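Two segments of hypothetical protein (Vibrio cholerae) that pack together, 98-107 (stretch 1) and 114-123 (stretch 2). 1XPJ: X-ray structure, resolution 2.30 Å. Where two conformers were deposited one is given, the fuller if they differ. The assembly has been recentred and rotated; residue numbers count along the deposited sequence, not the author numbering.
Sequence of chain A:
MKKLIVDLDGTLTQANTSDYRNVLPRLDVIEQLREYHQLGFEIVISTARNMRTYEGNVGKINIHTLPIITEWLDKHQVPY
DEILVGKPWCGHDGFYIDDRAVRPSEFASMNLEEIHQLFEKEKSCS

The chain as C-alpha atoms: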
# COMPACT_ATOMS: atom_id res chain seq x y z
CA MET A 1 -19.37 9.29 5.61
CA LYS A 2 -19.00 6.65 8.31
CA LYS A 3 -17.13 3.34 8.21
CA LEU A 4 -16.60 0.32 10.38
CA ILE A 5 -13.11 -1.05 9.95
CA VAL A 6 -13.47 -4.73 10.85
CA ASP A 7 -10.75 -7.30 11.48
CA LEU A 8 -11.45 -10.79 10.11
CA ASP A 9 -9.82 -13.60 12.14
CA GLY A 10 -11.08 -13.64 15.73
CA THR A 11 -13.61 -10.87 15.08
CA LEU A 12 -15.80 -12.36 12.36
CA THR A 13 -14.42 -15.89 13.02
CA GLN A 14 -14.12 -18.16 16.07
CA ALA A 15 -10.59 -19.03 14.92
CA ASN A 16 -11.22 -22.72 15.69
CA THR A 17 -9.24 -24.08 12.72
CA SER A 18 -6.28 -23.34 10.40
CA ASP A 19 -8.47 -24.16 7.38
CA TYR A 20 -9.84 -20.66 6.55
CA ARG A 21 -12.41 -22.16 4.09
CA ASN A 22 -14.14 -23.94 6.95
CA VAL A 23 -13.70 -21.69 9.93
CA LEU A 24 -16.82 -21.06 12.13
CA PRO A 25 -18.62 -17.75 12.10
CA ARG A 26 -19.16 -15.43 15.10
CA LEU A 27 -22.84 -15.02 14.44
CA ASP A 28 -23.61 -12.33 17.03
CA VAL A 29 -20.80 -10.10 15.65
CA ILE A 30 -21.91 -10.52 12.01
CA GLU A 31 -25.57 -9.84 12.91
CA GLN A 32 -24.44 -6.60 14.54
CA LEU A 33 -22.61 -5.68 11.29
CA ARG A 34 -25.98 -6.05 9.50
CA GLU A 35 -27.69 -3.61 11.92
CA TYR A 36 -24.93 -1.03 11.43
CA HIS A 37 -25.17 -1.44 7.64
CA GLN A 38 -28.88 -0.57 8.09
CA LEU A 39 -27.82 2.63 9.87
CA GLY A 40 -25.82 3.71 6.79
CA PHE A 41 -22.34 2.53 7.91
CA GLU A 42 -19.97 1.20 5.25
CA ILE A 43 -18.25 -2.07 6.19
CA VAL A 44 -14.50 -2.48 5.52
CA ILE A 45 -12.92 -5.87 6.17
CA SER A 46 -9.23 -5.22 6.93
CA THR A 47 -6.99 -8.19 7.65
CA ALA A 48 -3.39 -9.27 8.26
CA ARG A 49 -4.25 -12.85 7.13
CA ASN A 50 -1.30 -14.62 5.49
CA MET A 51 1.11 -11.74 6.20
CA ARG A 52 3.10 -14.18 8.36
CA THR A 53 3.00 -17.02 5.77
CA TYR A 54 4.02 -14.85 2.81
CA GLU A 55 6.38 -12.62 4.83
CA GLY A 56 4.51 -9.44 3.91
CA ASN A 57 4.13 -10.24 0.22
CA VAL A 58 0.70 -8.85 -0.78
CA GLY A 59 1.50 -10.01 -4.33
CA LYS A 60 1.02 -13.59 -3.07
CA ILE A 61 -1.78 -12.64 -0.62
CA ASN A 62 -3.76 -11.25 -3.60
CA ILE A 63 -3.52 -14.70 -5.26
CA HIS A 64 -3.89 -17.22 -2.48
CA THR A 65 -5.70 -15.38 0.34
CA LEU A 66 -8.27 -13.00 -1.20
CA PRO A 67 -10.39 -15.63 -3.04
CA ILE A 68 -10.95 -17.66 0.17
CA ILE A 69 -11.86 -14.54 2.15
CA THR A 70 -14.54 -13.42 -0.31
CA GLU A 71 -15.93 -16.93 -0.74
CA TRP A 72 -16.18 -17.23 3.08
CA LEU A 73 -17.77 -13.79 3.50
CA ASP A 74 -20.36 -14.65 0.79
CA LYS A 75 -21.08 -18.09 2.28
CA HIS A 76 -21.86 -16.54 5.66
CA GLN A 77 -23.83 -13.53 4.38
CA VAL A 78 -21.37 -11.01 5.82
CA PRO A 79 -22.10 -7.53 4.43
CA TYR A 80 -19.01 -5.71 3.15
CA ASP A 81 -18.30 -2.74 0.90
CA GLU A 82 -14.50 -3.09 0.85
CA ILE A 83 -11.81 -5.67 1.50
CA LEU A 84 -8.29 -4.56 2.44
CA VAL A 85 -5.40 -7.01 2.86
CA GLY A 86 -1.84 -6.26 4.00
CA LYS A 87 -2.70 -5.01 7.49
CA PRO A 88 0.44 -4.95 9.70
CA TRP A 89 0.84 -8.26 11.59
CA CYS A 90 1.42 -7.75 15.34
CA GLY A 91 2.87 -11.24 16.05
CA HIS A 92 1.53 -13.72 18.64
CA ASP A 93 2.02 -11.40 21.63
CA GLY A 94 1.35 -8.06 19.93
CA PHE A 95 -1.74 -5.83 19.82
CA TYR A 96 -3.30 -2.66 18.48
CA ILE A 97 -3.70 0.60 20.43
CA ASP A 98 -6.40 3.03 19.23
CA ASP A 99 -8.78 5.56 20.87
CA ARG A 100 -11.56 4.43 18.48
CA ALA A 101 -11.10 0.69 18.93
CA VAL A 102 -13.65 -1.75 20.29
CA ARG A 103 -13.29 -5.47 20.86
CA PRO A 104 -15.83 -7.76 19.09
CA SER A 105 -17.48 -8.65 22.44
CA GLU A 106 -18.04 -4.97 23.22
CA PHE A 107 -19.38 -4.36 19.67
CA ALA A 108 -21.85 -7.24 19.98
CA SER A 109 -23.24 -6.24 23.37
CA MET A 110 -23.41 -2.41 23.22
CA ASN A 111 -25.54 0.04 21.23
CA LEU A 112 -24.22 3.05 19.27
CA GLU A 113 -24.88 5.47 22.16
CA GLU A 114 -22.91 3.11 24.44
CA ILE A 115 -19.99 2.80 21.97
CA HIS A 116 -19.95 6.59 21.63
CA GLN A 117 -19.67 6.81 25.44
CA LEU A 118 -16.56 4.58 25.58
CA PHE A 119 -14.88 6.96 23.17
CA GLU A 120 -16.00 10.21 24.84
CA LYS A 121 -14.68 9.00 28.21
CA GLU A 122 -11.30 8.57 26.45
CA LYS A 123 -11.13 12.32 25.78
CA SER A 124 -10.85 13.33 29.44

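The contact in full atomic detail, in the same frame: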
# COMPACT_ATOMS: atom_id res chain seq x y z
N ASP A 98 -5.57 2.12 20.01
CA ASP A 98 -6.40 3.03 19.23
C ASP A 98 -7.52 3.60 20.10
O ASP A 98 -8.23 2.83 20.76
CB ASP A 98 -7.02 2.27 18.05
CG ASP A 98 -7.49 3.19 16.94
OD1 ASP A 98 -8.08 4.26 17.24
OD2 ASP A 98 -7.32 2.91 15.72
N ASP A 99 -7.70 4.93 20.10
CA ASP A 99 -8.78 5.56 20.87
C ASP A 99 -10.19 5.28 20.35
O ASP A 99 -11.16 5.47 21.08
CB ASP A 99 -8.54 7.06 21.09
CG ASP A 99 -8.76 7.91 19.84
OD1 ASP A 99 -8.71 7.37 18.72
OD2 ASP A 99 -8.97 9.13 19.87
N ARG A 100 -10.29 4.83 19.09
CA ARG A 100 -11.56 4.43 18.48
C ARG A 100 -11.67 2.92 18.29
O ARG A 100 -12.36 2.46 17.38
CB ARG A 100 -11.79 5.10 17.12
CG ARG A 100 -11.76 6.63 17.10
CD ARG A 100 -12.80 7.30 17.99
NE ARG A 100 -14.16 6.85 17.71
CZ ARG A 100 -15.05 7.52 16.99
NH1 ARG A 100 -14.75 8.69 16.46
NH2 ARG A 100 -16.27 7.02 16.81
N ALA A 101 -11.02 2.12 19.13
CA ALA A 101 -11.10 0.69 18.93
C ALA A 101 -12.04 0.03 19.92
O ALA A 101 -12.01 0.34 21.10
CB ALA A 101 -9.76 0.06 19.01
N VAL A 102 -12.89 -0.87 19.43
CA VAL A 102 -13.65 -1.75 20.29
C VAL A 102 -13.37 -3.21 19.98
O VAL A 102 -13.10 -3.59 18.84
CB VAL A 102 -15.20 -1.49 20.25
CG1 VAL A 102 -15.52 -0.01 20.53
CG2 VAL A 102 -15.84 -1.98 18.95
N ARG A 103 -13.41 -4.04 21.02
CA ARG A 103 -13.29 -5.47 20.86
C ARG A 103 -14.63 -6.07 20.39
O ARG A 103 -15.68 -5.51 20.68
CB ARG A 103 -12.78 -6.10 22.15
CG ARG A 103 -11.41 -5.55 22.58
CD ARG A 103 -10.84 -6.17 23.89
NE ARG A 103 -11.44 -5.60 25.09
CZ ARG A 103 -11.18 -4.39 25.58
NH1 ARG A 103 -10.32 -3.59 24.96
NH2 ARG A 103 -11.79 -3.97 26.68
N PRO A 104 -14.60 -7.21 19.67
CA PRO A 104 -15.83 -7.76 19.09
C PRO A 104 -16.89 -8.10 20.14
O PRO A 104 -18.07 -8.03 19.80
CB PRO A 104 -15.35 -9.02 18.33
CG PRO A 104 -13.88 -8.88 18.22
CD PRO A 104 -13.43 -8.05 19.37
N SER A 105 -16.49 -8.41 21.38
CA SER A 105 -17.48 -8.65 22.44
C SER A 105 -18.15 -7.36 22.89
O SER A 105 -19.33 -7.37 23.20
CB SER A 105 -16.87 -9.37 23.66
OG SER A 105 -15.90 -8.55 24.30
N GLU A 106 -17.42 -6.26 22.92
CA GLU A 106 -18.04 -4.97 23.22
C GLU A 106 -19.00 -4.54 22.10
O GLU A 106 -20.08 -4.04 22.38
CB GLU A 106 -16.98 -3.88 23.43
CG GLU A 106 -16.03 -4.15 24.58
CD GLU A 106 -14.91 -3.13 24.68
OE1 GLU A 106 -14.17 -2.95 23.68
OE2 GLU A 106 -14.78 -2.51 25.77
N PHE A 107 -18.60 -4.74 20.85
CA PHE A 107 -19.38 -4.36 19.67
C PHE A 107 -20.71 -5.11 19.60
O PHE A 107 -21.72 -4.57 19.14
CB PHE A 107 -18.57 -4.65 18.40
CG PHE A 107 -19.33 -4.44 17.10
CD1 PHE A 107 -19.75 -3.17 16.71
CD2 PHE A 107 -19.60 -5.53 16.26
CE1 PHE A 107 -20.44 -2.97 15.48
CE2 PHE A 107 -20.28 -5.34 15.03
CZ PHE A 107 -20.71 -4.06 14.65
N GLU A 114 -23.88 3.73 23.53
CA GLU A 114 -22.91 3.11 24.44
C GLU A 114 -21.48 3.09 23.89
O GLU A 114 -20.54 3.32 24.65
CB GLU A 114 -23.34 1.70 24.81
CG GLU A 114 -24.42 1.62 25.88
CD GLU A 114 -25.08 0.25 25.96
OE1 GLU A 114 -26.32 0.19 25.88
OE2 GLU A 114 -24.35 -0.77 26.10
N ILE A 115 -21.31 2.80 22.60
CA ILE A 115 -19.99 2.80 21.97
C ILE A 115 -19.43 4.22 21.99
O ILE A 115 -18.26 4.44 22.34
CB ILE A 115 -20.04 2.27 20.50
CG1 ILE A 115 -20.61 0.85 20.42
CG2 ILE A 115 -18.66 2.33 19.85
CD1 ILE A 115 -19.71 -0.24 20.96
N HIS A 116 -20.28 5.18 21.63
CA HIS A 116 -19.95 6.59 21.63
C HIS A 116 -19.45 7.04 22.99
O HIS A 116 -18.55 7.87 23.07
CB HIS A 116 -21.17 7.43 21.21
CG HIS A 116 -21.22 7.71 19.74
ND1 HIS A 116 -22.25 8.43 19.15
CD2 HIS A 116 -20.37 7.39 18.73
CE1 HIS A 116 -22.03 8.53 17.85
NE2 HIS A 116 -20.90 7.91 17.57
N GLN A 117 -20.04 6.48 24.06
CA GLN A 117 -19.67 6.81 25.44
C GLN A 117 -18.28 6.32 25.83
O GLN A 117 -17.57 7.02 26.54
CB GLN A 117 -20.71 6.27 26.45
CG GLN A 117 -21.85 7.25 26.76
CD GLN A 117 -23.19 6.55 26.99
OE1 GLN A 117 -23.23 5.38 27.39
NE2 GLN A 117 -24.28 7.26 26.75
N LEU A 118 -17.90 5.12 25.36
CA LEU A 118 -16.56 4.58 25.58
C LEU A 118 -15.52 5.55 25.05
O LEU A 118 -14.50 5.79 25.68
CB LEU A 118 -16.36 3.24 24.85
CG LEU A 118 -16.81 1.90 25.44
CD1 LEU A 118 -16.43 0.77 24.48
CD2 LEU A 118 -16.27 1.66 26.87
N PHE A 119 -15.80 6.08 23.87
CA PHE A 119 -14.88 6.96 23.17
C PHE A 119 -14.80 8.32 23.84
O PHE A 119 -13.70 8.84 24.02
CB PHE A 119 -15.32 7.11 21.71
CG PHE A 119 -15.30 5.82 20.93
CD1 PHE A 119 -14.45 4.78 21.31
CD2 PHE A 119 -16.13 5.64 19.83
CE1 PHE A 119 -14.42 3.58 20.60
CE2 PHE A 119 -16.11 4.45 19.10
CZ PHE A 119 -15.25 3.41 19.49
N GLU A 120 -15.95 8.89 24.20
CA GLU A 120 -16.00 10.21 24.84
C GLU A 120 -15.29 10.22 26.19
O GLU A 120 -14.67 11.22 26.55
CB GLU A 120 -17.44 10.72 24.97
CG GLU A 120 -17.92 11.58 23.80
CD GLU A 120 -17.53 13.05 23.92
OE1 GLU A 120 -18.33 13.84 24.48
OE2 GLU A 120 -16.43 13.43 23.46
N LYS A 121 -15.37 9.11 26.92
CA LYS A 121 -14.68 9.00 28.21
C LYS A 121 -13.16 8.93 28.03
O LYS A 121 -12.41 9.19 28.97
CB LYS A 121 -15.22 7.82 29.05
CG LYS A 121 -14.41 6.52 28.98
CD LYS A 121 -14.34 5.83 30.35
CE LYS A 121 -12.99 5.10 30.54
NZ LYS A 121 -12.28 5.51 31.80
N GLU A 122 -12.72 8.60 26.81
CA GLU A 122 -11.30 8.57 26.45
C GLU A 122 -10.71 9.97 26.32
O GLU A 122 -9.48 10.15 26.37
CB GLU A 122 -11.13 7.82 25.12
CG GLU A 122 -10.91 6.32 25.24
CD GLU A 122 -9.62 5.94 25.98
OE1 GLU A 122 -9.61 4.88 26.63
OE2 GLU A 122 -8.63 6.69 25.90
N LYS A 123 -11.58 10.97 26.16
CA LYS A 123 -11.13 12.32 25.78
C LYS A 123 -10.90 13.22 27.00
O LYS A 123 -10.69 14.42 26.89
CB LYS A 123 -12.21 12.99 24.93
CG LYS A 123 -11.87 13.08 23.45
CD LYS A 123 -13.04 13.65 22.65
CE LYS A 123 -13.19 12.91 21.32
NZ LYS A 123 -14.55 12.39 21.17
O HOH W 1 -12.26 8.51 21.00

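A helix can be held against a segment of turn, short strand and helix start without a single direct hydrogen bond between them, where one large side chain takes most of the contact and the polar groups nearby find partners within their own stretch or elsewhere in the structure. The packing of 114-123 on 98-107 illustrates this. About 433 Å² is buried, both sides summed, and Phe-119 is the residue most covered.

Phe-119 points from its helix toward the turn that runs from Asp-98 to Ala-101. With chi1 in the m well (-63°) and chi2 at -25°, its ring reaches under the backbone of that turn. Arg-100 lies over one face: its CA sits 4.1 Å from the ring centroid, a CH-pi contact, and its NE approaches CD2 of Phe-119 to 3.1 Å. The CA-to-CB bond of Arg-100 leaves sideways, yet three successive m torsions (-57°, -60°, -54°) fold the chain back so that its end comes nearer the helix. The folded chain sets NE, part of the guanidinium, over the ring face, while NH1 bonds elsewhere in the structure.

The turn also has hydrogen bonds of its own. Asp-98, chi1 t, accepts a hydrogen bond at OD1 from N of Arg-100 (2.9 Å), while the bond from N of Ala-101 to O of Asp-98 is weak at 3.3 Å. Asp-99 contributes its backbone: its O lies 3.4 Å from CD1 of Phe-119. A water bridges the two stretches, donating to O of Asp-99 at 3.2 Å and, weakly, to O of Phe-119 at 3.4 Å.

Beyond the ring the contact becomes aliphatic. The CA-to-CB bond of Val-102 points toward the helix, and with chi1 m its CG1 meets CZ of Phe-119 at 3.6 Å, CG2 of Ile-115 at 4.0 Å and CD1 of Leu-118 at 4.1 Å. A compact beta-branched residue fits a strand position facing three larger apolar neighbours. Ile-115, m at both torsions, also extends CD1 to within 4.1 Å of O of Glu-106 and 4.3 Å of CA of Phe-107.

Glu-106 shows how an acid can border such a patch. Its chi1 of -60° and chi2 of 174°, followed by chi3 of -57°, bring OE1 to N of Arg-103 (3.0 Å), the N-cap residue, so that the side chain accepts a hydrogen bond at the start of its own helix. OE2 lies 3.4 Å from NH2 of Arg-103, a salt bridge of charges alone, and 3.9 Å from CD1 of Leu-118.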